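PDB 6NWZ: carbohydrate deacetylase Agd3 from Neosartorya fumigata, which binds zinc ions and probably removes acetyl groups from N-acetylated sugars of the exopolysaccharide galactosaminogalactan, a step required for Aspergillus fumigatus biofilm formation. Local coordinates for residues Leu54-Ala59 against Gln94-Thr99; Pro433-Leu438 against Asn454-Asn459; Asp458-Val463 against Arg491-Ile496; Ala625-Ala630 against Pro673-Leu678; Ile639-Pro644 against Val665-Ser670. One frame throughout, in Å; residues are numbered along the deposited sequence.

Overall arrangement
From the N terminus, contact 1 comes first: it closes a loop of short strands within the CBM87 range, and its nearest atoms stay about 20 Å or more from every other contact. The chain then enters the deacetylase range. There contact 2 closes a short helical excursion through helix 441-449, and contact 3 opens where contact 2 ends, sharing Asp458 and Asn459. Together these two join a loop beside a zinc ion to the neighbouring parallel strands 454-456 and 487-492. In the C-terminal domain range, contact 4 pairs strands 622-629 and 674-683, and contact 5 forms wholly between them along the chain. The two strand pairs touch through Val628, Val641, Phe676 and Val667.

Contact 1 of 5, residues Leu54-Ala59 against Gln94-Thr99; sequences LLVPQA and QSALTT
Gln58 and Ala96 mark the closest backbone approach, their CA atoms 5.5 Å apart, and no hydrogen bond crosses between the two segments, each of which runs out of a strand into loop. What joins them is apolar contact. The CB of Ala96 sits against Val56 CG1 at 3.6 Å and near the carbonyl Pro57 O at 3.5 Å, so its single methyl suits a place where the two chains come close. Val56 swings CG1 anti to its backbone N (chi1 -171°), which carries this branch onto Ala96 and also to 4.0 Å from Leu97 CD2. The Val56 and Leu97 side chains meet at about a right angle, and both also rest on Ile30 of strand 22-31, the parallel neighbour of strand 51-55. The contact thus brings the turn after strand 93-95 against the end of strand 51-55 and its neighbour 22-31, within the CBM87 range. That turn is an ST turn: Ser95 OG accepts a hydrogen bond from Leu97 N at 3.1 Å, while also being bonded to Glu82 O and Trp102 NE1. Polar backbone groups at this junction find partners elsewhere: Val56 O is bonded to the hydroxyl of Tyr85, and Gln58 O to that of Tyr87.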
# COMPACT_ATOMS: atom_id res chain seq x y z
N LEU A 54 -21.62 6.80 11.66
CA LEU A 54 -22.96 7.34 11.87
C LEU A 54 -23.29 8.27 10.71
O LEU A 54 -22.66 9.32 10.55
CB LEU A 54 -23.04 8.09 13.21
CG LEU A 54 -24.30 8.93 13.44
CD1 LEU A 54 -25.53 8.04 13.54
CD2 LEU A 54 -24.15 9.78 14.68
N LEU A 55 -24.28 7.89 9.91
CA LEU A 55 -24.69 8.69 8.76
C LEU A 55 -25.88 9.55 9.16
O LEU A 55 -26.86 9.05 9.71
CB LEU A 55 -25.04 7.80 7.57
CG LEU A 55 -23.88 6.97 7.00
CD1 LEU A 55 -24.24 6.41 5.65
CD2 LEU A 55 -22.61 7.79 6.92
N VAL A 56 -25.78 10.85 8.88
CA VAL A 56 -26.78 11.82 9.29
C VAL A 56 -27.48 12.33 8.03
O VAL A 56 -26.89 13.13 7.28
CB VAL A 56 -26.16 12.98 10.08
CG1 VAL A 56 -27.25 13.86 10.67
CG2 VAL A 56 -25.25 12.45 11.18
N PRO A 57 -28.71 11.91 7.75
CA PRO A 57 -29.44 12.47 6.62
C PRO A 57 -29.96 13.87 6.94
O PRO A 57 -29.94 14.32 8.09
CB PRO A 57 -30.60 11.49 6.44
CG PRO A 57 -30.84 10.98 7.81
CD PRO A 57 -29.49 10.90 8.48
N GLN A 58 -30.42 14.56 5.89
CA GLN A 58 -30.92 15.92 6.06
C GLN A 58 -32.10 15.97 7.02
O GLN A 58 -32.31 17.00 7.68
CB GLN A 58 -31.31 16.50 4.70
CG GLN A 58 -31.80 17.93 4.75
CD GLN A 58 -31.96 18.54 3.37
OE1 GLN A 58 -31.61 17.93 2.36
NE2 GLN A 58 -32.48 19.76 3.32
N ALA A 59 -32.86 14.89 7.11
CA ALA A 59 -33.98 14.84 8.06
C ALA A 59 -33.51 14.71 9.50
O ALA A 59 -34.30 14.95 10.41
CB ALA A 59 -34.91 13.68 7.70
N GLN A 94 -27.20 24.65 7.34
CA GLN A 94 -27.13 24.33 8.76
C GLN A 94 -26.68 22.88 8.92
O GLN A 94 -26.84 22.06 8.01
CB GLN A 94 -28.47 24.52 9.47
CG GLN A 94 -29.00 25.94 9.49
CD GLN A 94 -28.17 26.87 10.34
OE1 GLN A 94 -27.33 26.44 11.13
NE2 GLN A 94 -28.41 28.17 10.19
N SER A 95 -26.14 22.58 10.09
CA SER A 95 -25.79 21.20 10.41
C SER A 95 -27.06 20.37 10.60
O SER A 95 -28.03 20.81 11.21
CB SER A 95 -24.94 21.15 11.68
OG SER A 95 -24.79 19.81 12.13
N ALA A 96 -27.03 19.13 10.08
CA ALA A 96 -28.17 18.24 10.27
C ALA A 96 -28.27 17.73 11.71
O ALA A 96 -29.32 17.20 12.09
CB ALA A 96 -28.09 17.07 9.30
N LEU A 97 -27.21 17.88 12.51
CA LEU A 97 -27.27 17.60 13.93
C LEU A 97 -27.73 18.84 14.68
O LEU A 97 -27.26 19.95 14.41
CB LEU A 97 -25.91 17.14 14.46
CG LEU A 97 -25.40 15.76 14.04
CD1 LEU A 97 -24.03 15.48 14.63
CD2 LEU A 97 -26.37 14.67 14.44
N THR A 98 -28.66 18.65 15.62
CA THR A 98 -29.26 19.77 16.33
C THR A 98 -28.24 20.42 17.27
O THR A 98 -27.16 19.89 17.54
CB THR A 98 -30.48 19.31 17.13
OG1 THR A 98 -30.06 18.74 18.38
CG2 THR A 98 -31.28 18.27 16.35
N THR A 99 -28.60 21.60 17.76
CA THR A 99 -27.75 22.30 18.71
C THR A 99 -27.54 21.47 19.97
O THR A 99 -26.43 21.39 20.50
CB THR A 99 -28.35 23.66 19.05
OG1 THR A 99 -28.20 24.54 17.92
CG2 THR A 99 -27.66 24.27 20.26

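Contact 2 of 5, residues Pro433-Leu438 against Asn454-Asn459; sequences PAITGL and NCVGDN
Ile435 and Leu438 reach from the loop 433-438 to the end of strand 454-456, with the CA atoms of Ile435 and Gly457 6.1 Å apart. The loop starts with Pro433, whose carbonyl O is held by Thr436 OG1 at 2.6 Å; the hydroxyl lies in the carbonyl plane and closes the bend between Pro433 and Thr436. Ala434 and Ile435 between them both have left-handed backbone angles, and this tight bend turns the Ile435 side chain toward the strand. Its CD1 comes 3.4 Å from Gly457 O and 4.2 Å from Val456 CG1, while CG2, placed anti to the backbone N (chi1 -44° for CG1), lies 4.1 Å from Asp458 CB. A branched apolar residue fits because both arms bear on the strand end, CD1 at Gly457 O and Val456 CG1, CG2 at the Gly457 carbonyl and Asp458 CB. The side chain of Ile435 also comes about 5 Å from a bound zinc ion, so this loop borders the metal site. The parallel strands of the deacetylase domain are consistent with the distorted beta/alpha barrel of related polysaccharide deacetylases, and the loop packs against the C-terminal end of strand 454-456. Thr436 OG1 is further bonded to Gln395 N. Gly437 has a backbone conformation in which any CB would collide with the preceding carbonyl, which explains the glycine; its N is bonded to Asn396 OD1. Leu438, last of the segment, directs CD2 at the strand, 4.4 Å from Cys455 SG and 4.4 Å from Gly457 CA.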
# COMPACT_ATOMS: atom_id res chain seq x y z
N PRO A 433 1.80 -16.27 -15.03
CA PRO A 433 2.37 -15.69 -16.25
C PRO A 433 1.37 -14.76 -16.93
O PRO A 433 0.30 -15.20 -17.37
CB PRO A 433 2.69 -16.92 -17.11
CG PRO A 433 1.70 -17.96 -16.66
CD PRO A 433 1.46 -17.70 -15.19
N ALA A 434 1.72 -13.48 -17.01
CA ALA A 434 0.83 -12.44 -17.53
C ALA A 434 -0.50 -12.41 -16.77
O ALA A 434 -1.53 -12.02 -17.32
CB ALA A 434 0.57 -12.62 -19.03
N ILE A 435 -0.46 -12.82 -15.50
CA ILE A 435 -1.64 -12.91 -14.64
C ILE A 435 -2.73 -13.69 -15.36
O ILE A 435 -3.85 -13.19 -15.55
CB ILE A 435 -2.12 -11.52 -14.20
CG1 ILE A 435 -0.93 -10.66 -13.78
CG2 ILE A 435 -3.07 -11.62 -13.02
CD1 ILE A 435 -0.16 -11.24 -12.61
N THR A 436 -2.43 -14.92 -15.77
CA THR A 436 -3.37 -15.77 -16.49
C THR A 436 -3.63 -17.06 -15.71
O THR A 436 -2.85 -17.46 -14.84
CB THR A 436 -2.87 -16.10 -17.91
OG1 THR A 436 -1.66 -16.88 -17.85
CG2 THR A 436 -2.61 -14.83 -18.70
N GLY A 437 -4.75 -17.70 -16.03
CA GLY A 437 -5.16 -18.91 -15.35
C GLY A 437 -5.90 -18.69 -14.05
O GLY A 437 -6.32 -19.67 -13.42
N LEU A 438 -6.08 -17.44 -13.63
CA LEU A 438 -6.79 -17.16 -12.38
C LEU A 438 -8.27 -17.48 -12.45
O LEU A 438 -8.94 -17.46 -11.41
CB LEU A 438 -6.58 -15.69 -11.98
CG LEU A 438 -5.22 -15.34 -11.38
CD1 LEU A 438 -4.13 -15.18 -12.44
CD2 LEU A 438 -5.32 -14.08 -10.54
N ASN A 454 -0.71 -19.34 -2.82
CA ASN A 454 -1.03 -17.94 -3.04
C ASN A 454 -0.35 -17.47 -4.31
O ASN A 454 0.53 -18.14 -4.87
CB ASN A 454 -0.57 -17.08 -1.86
CG ASN A 454 0.93 -17.15 -1.66
OD1 ASN A 454 1.68 -16.48 -2.37
ND2 ASN A 454 1.37 -17.98 -0.73
N CYS A 455 -0.75 -16.29 -4.77
CA CYS A 455 -0.17 -15.72 -5.97
C CYS A 455 -0.37 -14.21 -5.94
O CYS A 455 -0.64 -13.63 -4.88
CB CYS A 455 -0.78 -16.36 -7.23
SG CYS A 455 -2.46 -15.80 -7.61
N VAL A 456 -0.26 -13.58 -7.10
CA VAL A 456 -0.39 -12.14 -7.22
C VAL A 456 -1.34 -11.86 -8.38
O VAL A 456 -1.42 -12.63 -9.34
CB VAL A 456 0.99 -11.48 -7.43
CG1 VAL A 456 1.53 -11.72 -8.83
CG2 VAL A 456 0.92 -10.02 -7.11
N GLY A 457 -2.09 -10.77 -8.27
CA GLY A 457 -3.12 -10.48 -9.25
C GLY A 457 -2.82 -9.28 -10.13
O GLY A 457 -1.67 -9.07 -10.55
N ASP A 458 -3.84 -8.48 -10.41
CA ASP A 458 -3.69 -7.28 -11.23
C ASP A 458 -4.75 -6.28 -10.79
O ASP A 458 -5.94 -6.52 -11.01
CB ASP A 458 -3.82 -7.60 -12.72
CG ASP A 458 -3.57 -6.39 -13.60
OD1 ASP A 458 -3.07 -5.36 -13.08
OD2 ASP A 458 -3.87 -6.46 -14.80
N ASN A 459 -4.32 -5.17 -10.18
CA ASN A 459 -5.26 -4.20 -9.64
C ASN A 459 -6.02 -3.42 -10.71
O ASN A 459 -6.90 -2.63 -10.34
CB ASN A 459 -4.54 -3.23 -8.70
CG ASN A 459 -4.24 -3.85 -7.35
OD1 ASN A 459 -4.37 -5.06 -7.17
ND2 ASN A 459 -3.85 -3.02 -6.39

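Contact 3 of 5, residues Asp458-Val463 against Arg491-Ile496; sequences DNTRPV and RWATRI
Asn459 N donates to Arg491 O at 3.0 Å, and the same asparagine returns to the strand through its side chain. From the backbone, CG lies anti to the carbonyl carbon (chi1 -77°), which folds the side chain over the strand. CB rests 3.2 Å from Arg491 O and 3.6 Å from Trp492 CE3. CG follows past the same carbonyl, and there the amide divides. OD1 accepts from Arg491 N at 3.0 Å, the donor standing 59° out of the amide carbonyl plane, so this bond uses no lone-pair direction. ND2 goes the other way, onto one face of the Trp492 indole, 3.0 Å above the ring plane and offset toward its rim, with amide and ring planes nearly perpendicular at 83°. ND2 is also bonded to Asp541 OD2, which helps to fix the rotation of the amide. An asparagine suits this place because one short side chain offers both an acceptor to a strand N-H and an NH2 group that lies over the indole face while bonded to Asp541. Its position is set by a type I beta turn from Asp458 to Arg461, in which Arg461 N is bonded to Asp458 O; farther out, Thr460 CG2 touches Ala493 CB at 4.2 Å. The pairing extends strands 454-456 and 487-492, parallel neighbours of the deacetylase sheet, toward two metal sites: Arg491 NH2 is bonded to Gln253 OE1 and makes a salt bridge to the zinc ligand Asp255, and Trp492 stacks on His534, which binds another zinc ion with Asp530.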
# COMPACT_ATOMS: atom_id res chain seq x y z
N ASP A 458 -3.84 -8.48 -10.41
CA ASP A 458 -3.69 -7.28 -11.23
C ASP A 458 -4.75 -6.28 -10.79
O ASP A 458 -5.94 -6.52 -11.01
CB ASP A 458 -3.82 -7.60 -12.72
CG ASP A 458 -3.57 -6.39 -13.60
OD1 ASP A 458 -3.07 -5.36 -13.08
OD2 ASP A 458 -3.87 -6.46 -14.80
N ASN A 459 -4.32 -5.17 -10.18
CA ASN A 459 -5.26 -4.20 -9.64
C ASN A 459 -6.02 -3.42 -10.71
O ASN A 459 -6.90 -2.63 -10.34
CB ASN A 459 -4.54 -3.23 -8.70
CG ASN A 459 -4.24 -3.85 -7.35
OD1 ASN A 459 -4.37 -5.06 -7.17
ND2 ASN A 459 -3.85 -3.02 -6.39
N THR A 460 -5.71 -3.60 -11.99
CA THR A 460 -6.53 -3.01 -13.05
C THR A 460 -7.75 -3.87 -13.38
O THR A 460 -8.61 -3.43 -14.14
CB THR A 460 -5.70 -2.79 -14.32
OG1 THR A 460 -5.36 -4.05 -14.90
CG2 THR A 460 -4.42 -2.02 -14.01
N ARG A 461 -7.83 -5.08 -12.83
CA ARG A 461 -8.94 -5.99 -13.06
C ARG A 461 -9.72 -6.15 -11.77
O ARG A 461 -9.31 -6.94 -10.89
CB ARG A 461 -8.43 -7.34 -13.57
CG ARG A 461 -7.64 -7.24 -14.87
CD ARG A 461 -6.73 -8.44 -15.09
NE ARG A 461 -7.48 -9.69 -15.21
CZ ARG A 461 -6.90 -10.88 -15.35
NH1 ARG A 461 -5.58 -10.98 -15.37
NH2 ARG A 461 -7.65 -11.97 -15.46
N PRO A 462 -10.84 -5.44 -11.59
CA PRO A 462 -11.56 -5.50 -10.30
C PRO A 462 -11.99 -6.90 -9.89
O PRO A 462 -12.18 -7.15 -8.70
CB PRO A 462 -12.78 -4.59 -10.55
CG PRO A 462 -12.34 -3.67 -11.63
CD PRO A 462 -11.45 -4.48 -12.52
N VAL A 463 -12.13 -7.82 -10.85
CA VAL A 463 -12.49 -9.20 -10.52
C VAL A 463 -11.47 -9.84 -9.58
O VAL A 463 -11.81 -10.78 -8.85
CB VAL A 463 -12.65 -10.02 -11.82
CG1 VAL A 463 -13.37 -11.33 -11.54
CG2 VAL A 463 -13.38 -9.20 -12.87
N ARG A 491 -1.68 -6.27 -6.60
CA ARG A 491 -0.44 -5.72 -7.14
C ARG A 491 -0.77 -4.56 -8.07
O ARG A 491 -1.69 -4.65 -8.89
CB ARG A 491 0.38 -6.77 -7.90
CG ARG A 491 1.78 -6.30 -8.30
CD ARG A 491 2.68 -7.45 -8.76
NE ARG A 491 2.37 -7.91 -10.11
CZ ARG A 491 3.14 -8.72 -10.83
NH1 ARG A 491 2.77 -9.08 -12.05
NH2 ARG A 491 4.30 -9.15 -10.34
N TRP A 492 0.00 -3.49 -7.95
CA TRP A 492 -0.17 -2.31 -8.77
C TRP A 492 0.59 -2.42 -10.09
O TRP A 492 1.67 -3.02 -10.16
CB TRP A 492 0.31 -1.06 -8.02
CG TRP A 492 -0.46 -0.76 -6.77
CD1 TRP A 492 0.02 -0.77 -5.49
CD2 TRP A 492 -1.84 -0.40 -6.68
NE1 TRP A 492 -0.99 -0.44 -4.61
CE2 TRP A 492 -2.14 -0.21 -5.31
CE3 TRP A 492 -2.86 -0.23 -7.62
CZ2 TRP A 492 -3.41 0.15 -4.87
CZ3 TRP A 492 -4.12 0.13 -7.18
CH2 TRP A 492 -4.38 0.32 -5.81
N ALA A 493 0.02 -1.84 -11.13
CA ALA A 493 0.68 -1.68 -12.41
C ALA A 493 1.16 -0.24 -12.56
O ALA A 493 0.59 0.68 -11.97
CB ALA A 493 -0.25 -2.04 -13.57
N THR A 494 2.22 -0.06 -13.33
CA THR A 494 2.82 1.25 -13.53
C THR A 494 2.91 1.55 -15.02
O THR A 494 2.73 0.66 -15.87
CB THR A 494 4.22 1.33 -12.89
OG1 THR A 494 5.09 0.41 -13.56
CG2 THR A 494 4.15 0.97 -11.42
N ARG A 495 3.20 2.81 -15.34
CA ARG A 495 3.45 3.23 -16.71
C ARG A 495 4.84 2.83 -17.20
O ARG A 495 5.20 3.18 -18.33
CB ARG A 495 3.25 4.74 -16.84
CG ARG A 495 1.80 5.16 -16.67
CD ARG A 495 1.67 6.63 -16.33
NE ARG A 495 0.28 6.99 -16.02
CZ ARG A 495 -0.27 6.87 -14.82
NH1 ARG A 495 0.45 6.41 -13.80
NH2 ARG A 495 -1.53 7.22 -14.63
N ILE A 496 5.62 2.14 -16.37
CA ILE A 496 6.84 1.48 -16.83
C ILE A 496 6.40 0.14 -17.42
O ILE A 496 6.24 -0.84 -16.69
CB ILE A 496 7.85 1.30 -15.69
CG1 ILE A 496 8.08 2.62 -14.95
CG2 ILE A 496 9.17 0.76 -16.22
CD1 ILE A 496 8.59 3.74 -15.83

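Contact 4 of 5, residues Ala625-Ala630 against Pro673-Leu678; sequences AVTVTA and PVTFTL
Val626 and Phe676 form one hydrogen-bonded pair of the antiparallel strands 622-629 and 674-683, which join edge to edge in the C-terminal domain; the directions of the segments 625-629 and 674-678 lie 161° apart. Two backbone bonds hold that pair: Val626 N donates to Phe676 O at 3.0 Å, and Phe676 N returns to Val626 O at 2.9 Å. At the next hydrogen-bonded pair, Val628 N reaches Val674 O at 2.7 Å, whereas the return bond from Val674 N to Val628 O, at the start of strand 674-678, is weak. There Pro673 CB sits beside Val628 O and 3.7 Å from Thr629 CG2. Val626, Val628, Val674 and Phe676 all lie on one face of the sheet, the buried one, where branched and aromatic residues fill the interface with strands 639-643 and 663-667. The Phe676 ring receives Val628 CG2 at its edge, near the ring plane and 4.3 Å from CE1, while Val626 CG2 lies 4.0 Å from the Phe676 CB. The other face carries Ala625, Thr627, Thr675 and Thr677, small or hydroxylated residues that fit a more exposed surface. Thr627 and Thr675 face each other across a non-hydrogen-bonded pair. Each puts its hydroxyl anti to the carbonyl carbon (chi1 -62° and -68°), which brings Thr627 OG1 to Thr675 OG1 in a 2.7 Å hydrogen bond.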
# COMPACT_ATOMS: atom_id res chain seq x y z
N ALA A 625 -3.15 3.07 31.47
CA ALA A 625 -3.11 1.68 31.05
C ALA A 625 -4.07 1.46 29.89
O ALA A 625 -4.94 2.29 29.62
CB ALA A 625 -3.45 0.73 32.21
N VAL A 626 -3.90 0.32 29.21
CA VAL A 626 -4.77 -0.10 28.12
C VAL A 626 -5.07 -1.58 28.28
O VAL A 626 -4.31 -2.33 28.91
CB VAL A 626 -4.15 0.17 26.73
CG1 VAL A 626 -4.05 1.66 26.47
CG2 VAL A 626 -2.79 -0.48 26.61
N THR A 627 -6.18 -2.01 27.69
CA THR A 627 -6.62 -3.40 27.74
C THR A 627 -7.04 -3.84 26.34
O THR A 627 -7.85 -3.16 25.70
CB THR A 627 -7.77 -3.60 28.73
OG1 THR A 627 -7.33 -3.27 30.05
CG2 THR A 627 -8.26 -5.04 28.70
N VAL A 628 -6.50 -4.96 25.89
CA VAL A 628 -6.79 -5.52 24.58
C VAL A 628 -7.87 -6.58 24.74
O VAL A 628 -7.78 -7.44 25.62
CB VAL A 628 -5.54 -6.13 23.93
CG1 VAL A 628 -5.88 -6.71 22.57
CG2 VAL A 628 -4.44 -5.08 23.82
N THR A 629 -8.89 -6.52 23.88
CA THR A 629 -9.99 -7.46 23.93
C THR A 629 -10.39 -7.87 22.52
O THR A 629 -10.02 -7.22 21.54
CB THR A 629 -11.21 -6.87 24.64
OG1 THR A 629 -11.50 -5.58 24.08
CG2 THR A 629 -10.95 -6.72 26.13
N ALA A 630 -11.15 -8.95 22.43
CA ALA A 630 -11.72 -9.43 21.18
C ALA A 630 -12.92 -10.30 21.52
O ALA A 630 -13.24 -10.51 22.69
CB ALA A 630 -10.68 -10.18 20.35
N PRO A 673 -8.32 -11.14 28.61
CA PRO A 673 -7.88 -9.86 28.04
C PRO A 673 -6.55 -9.42 28.65
O PRO A 673 -6.31 -9.61 29.85
CB PRO A 673 -9.01 -8.90 28.41
CG PRO A 673 -9.55 -9.46 29.68
CD PRO A 673 -9.41 -10.96 29.58
N VAL A 674 -5.70 -8.84 27.82
CA VAL A 674 -4.36 -8.43 28.23
C VAL A 674 -4.37 -6.94 28.54
O VAL A 674 -5.03 -6.16 27.84
CB VAL A 674 -3.33 -8.77 27.15
CG1 VAL A 674 -1.92 -8.45 27.63
CG2 VAL A 674 -3.45 -10.24 26.74
N THR A 675 -3.64 -6.55 29.58
CA THR A 675 -3.56 -5.16 30.01
C THR A 675 -2.10 -4.74 30.13
O THR A 675 -1.26 -5.48 30.66
CB THR A 675 -4.28 -4.95 31.35
OG1 THR A 675 -5.69 -5.12 31.16
CG2 THR A 675 -4.01 -3.56 31.91
N PHE A 676 -1.79 -3.55 29.63
CA PHE A 676 -0.45 -2.97 29.67
C PHE A 676 -0.48 -1.68 30.46
O PHE A 676 -1.39 -0.86 30.31
CB PHE A 676 0.08 -2.70 28.25
CG PHE A 676 0.21 -3.93 27.40
CD1 PHE A 676 -0.85 -4.38 26.65
CD2 PHE A 676 1.41 -4.64 27.36
CE1 PHE A 676 -0.74 -5.52 25.87
CE2 PHE A 676 1.53 -5.77 26.58
CZ PHE A 676 0.46 -6.21 25.83
N THR A 677 0.53 -1.49 31.31
CA THR A 677 0.68 -0.28 32.10
C THR A 677 1.68 0.66 31.44
O THR A 677 2.82 0.26 31.17
CB THR A 677 1.12 -0.62 33.53
OG1 THR A 677 0.04 -1.23 34.23
CG2 THR A 677 1.56 0.64 34.27
N LEU A 678 1.27 1.89 31.19
CA LEU A 678 2.16 2.88 30.60
C LEU A 678 3.26 3.26 31.59
O LEU A 678 2.97 3.61 32.74
CB LEU A 678 1.38 4.12 30.18
CG LEU A 678 0.88 4.21 28.74
CD1 LEU A 678 0.18 2.93 28.31
CD2 LEU A 678 -0.06 5.39 28.60

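Contact 5 of 5, residues Ile639-Pro644 against Val665-Ser670; sequences IPVTFP and VWVQLS
Pro640 and Trp666 form the closely packed part of this antiparallel strand pair: Pro640 CB lies over one face of the indole, 3.4 Å from Trp666 CZ3, in a CH-pi contact with the six-membered ring. Proline fits here because the pair is non-hydrogen-bonded, and a residue without an N-H costs the neighbouring strand no bond. Each neighbouring pair has two backbone bonds: Ile639 N to Val667 O at 2.7 Å and Val641 N to Val665 O at 2.8 Å, each answered by a return bond. On the opposite face Val641 CG2 meets Val667 CG2 at 3.7 Å, Phe643 CE1 rests on Val665 CG2 at 3.8 Å, and Ile639 CG1 lies 4.2 Å from Leu669 CD1. The looser side is at Gln668 and Ser670, which touch nothing of 639-644, and Ser670 is exposed. The N-to-C directions of 639-643 and 665-667 lie 144° apart, well short of antiparallel. The valine and phenylalanine face packs on strands 622-629 and 674-683, where Val628 and Phe676 lie, whereas Pro640 and Trp666 lean on Arg607 of helix 594-607. Trp666 also meets His245 edge-to-face, and its NE1 is hydrogen-bonded to Glu656 of the third strand, 654-656.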
# COMPACT_ATOMS: atom_id res chain seq x y z
N ILE A 639 -3.10 -9.35 17.95
CA ILE A 639 -3.71 -8.03 17.75
C ILE A 639 -2.61 -6.98 17.90
O ILE A 639 -1.96 -6.93 18.96
CB ILE A 639 -4.84 -7.78 18.76
CG1 ILE A 639 -5.84 -8.94 18.76
CG2 ILE A 639 -5.55 -6.48 18.44
CD1 ILE A 639 -6.42 -9.25 17.41
N PRO A 640 -2.38 -6.14 16.90
CA PRO A 640 -1.36 -5.09 17.04
C PRO A 640 -1.84 -3.95 17.93
O PRO A 640 -3.01 -3.56 17.89
CB PRO A 640 -1.15 -4.61 15.60
CG PRO A 640 -2.47 -4.86 14.94
CD PRO A 640 -3.02 -6.12 15.57
N VAL A 641 -0.92 -3.43 18.73
CA VAL A 641 -1.19 -2.28 19.60
C VAL A 641 -0.02 -1.32 19.48
O VAL A 641 1.14 -1.71 19.68
CB VAL A 641 -1.39 -2.70 21.07
CG1 VAL A 641 -1.77 -1.50 21.93
CG2 VAL A 641 -2.45 -3.78 21.17
N THR A 642 -0.32 -0.07 19.14
CA THR A 642 0.69 0.96 18.92
C THR A 642 0.80 1.84 20.16
O THR A 642 -0.20 2.38 20.64
CB THR A 642 0.34 1.80 17.69
OG1 THR A 642 0.36 0.95 16.53
CG2 THR A 642 1.34 2.93 17.51
N PHE A 643 2.03 1.98 20.68
CA PHE A 643 2.30 2.71 21.91
C PHE A 643 3.11 3.96 21.61
O PHE A 643 4.17 3.87 20.97
CB PHE A 643 3.05 1.84 22.91
CG PHE A 643 2.20 0.79 23.57
CD1 PHE A 643 2.03 -0.45 22.99
CD2 PHE A 643 1.58 1.06 24.78
CE1 PHE A 643 1.25 -1.41 23.61
CE2 PHE A 643 0.80 0.11 25.40
CZ PHE A 643 0.63 -1.13 24.81
N PRO A 644 2.67 5.14 22.07
CA PRO A 644 3.51 6.35 21.96
C PRO A 644 4.46 6.48 23.14
O PRO A 644 5.44 7.24 23.09
CB PRO A 644 2.47 7.48 21.94
CG PRO A 644 1.37 6.95 22.82
CD PRO A 644 1.35 5.44 22.65
N VAL A 665 3.09 -3.65 19.49
CA VAL A 665 3.10 -4.88 20.27
C VAL A 665 2.02 -5.79 19.70
O VAL A 665 0.84 -5.41 19.63
CB VAL A 665 2.86 -4.61 21.77
CG1 VAL A 665 2.79 -5.92 22.54
CG2 VAL A 665 3.96 -3.72 22.32
N TRP A 666 2.42 -6.99 19.27
CA TRP A 666 1.50 -7.99 18.73
C TRP A 666 1.00 -8.84 19.89
O TRP A 666 1.69 -9.75 20.35
CB TRP A 666 2.17 -8.82 17.64
CG TRP A 666 2.53 -8.00 16.44
CD1 TRP A 666 3.73 -7.40 16.18
CD2 TRP A 666 1.67 -7.65 15.35
NE1 TRP A 666 3.68 -6.71 14.99
CE2 TRP A 666 2.42 -6.85 14.46
CE3 TRP A 666 0.34 -7.93 15.03
CZ2 TRP A 666 1.88 -6.33 13.28
CZ3 TRP A 666 -0.20 -7.42 13.85
CH2 TRP A 666 0.58 -6.63 12.99
N VAL A 667 -0.21 -8.54 20.35
CA VAL A 667 -0.76 -9.16 21.56
C VAL A 667 -1.57 -10.39 21.17
O VAL A 667 -2.59 -10.28 20.48
CB VAL A 667 -1.63 -8.16 22.34
CG1 VAL A 667 -2.03 -8.75 23.68
CG2 VAL A 667 -0.89 -6.85 22.51
N GLN A 668 -1.12 -11.56 21.63
CA GLN A 668 -1.79 -12.82 21.34
C GLN A 668 -2.84 -13.08 22.42
O GLN A 668 -2.51 -13.38 23.57
CB GLN A 668 -0.78 -13.96 21.28
CG GLN A 668 -1.36 -15.27 20.77
CD GLN A 668 -1.95 -15.15 19.38
OE1 GLN A 668 -1.24 -14.86 18.42
NE2 GLN A 668 -3.26 -15.37 19.28
N LEU A 669 -4.12 -12.96 22.04
CA LEU A 669 -5.22 -13.23 22.96
C LEU A 669 -5.55 -14.71 22.96
O LEU A 669 -5.58 -15.35 21.90
CB LEU A 669 -6.45 -12.41 22.58
CG LEU A 669 -6.31 -10.89 22.61
CD1 LEU A 669 -7.65 -10.21 22.37
CD2 LEU A 669 -5.71 -10.43 23.93
N SER A 670 -5.79 -15.26 24.16
CA SER A 670 -6.00 -16.69 24.31
C SER A 670 -7.17 -17.02 25.23
O SER A 670 -7.26 -18.15 25.72
CB SER A 670 -4.74 -17.37 24.84
OG SER A 670 -3.62 -17.07 24.03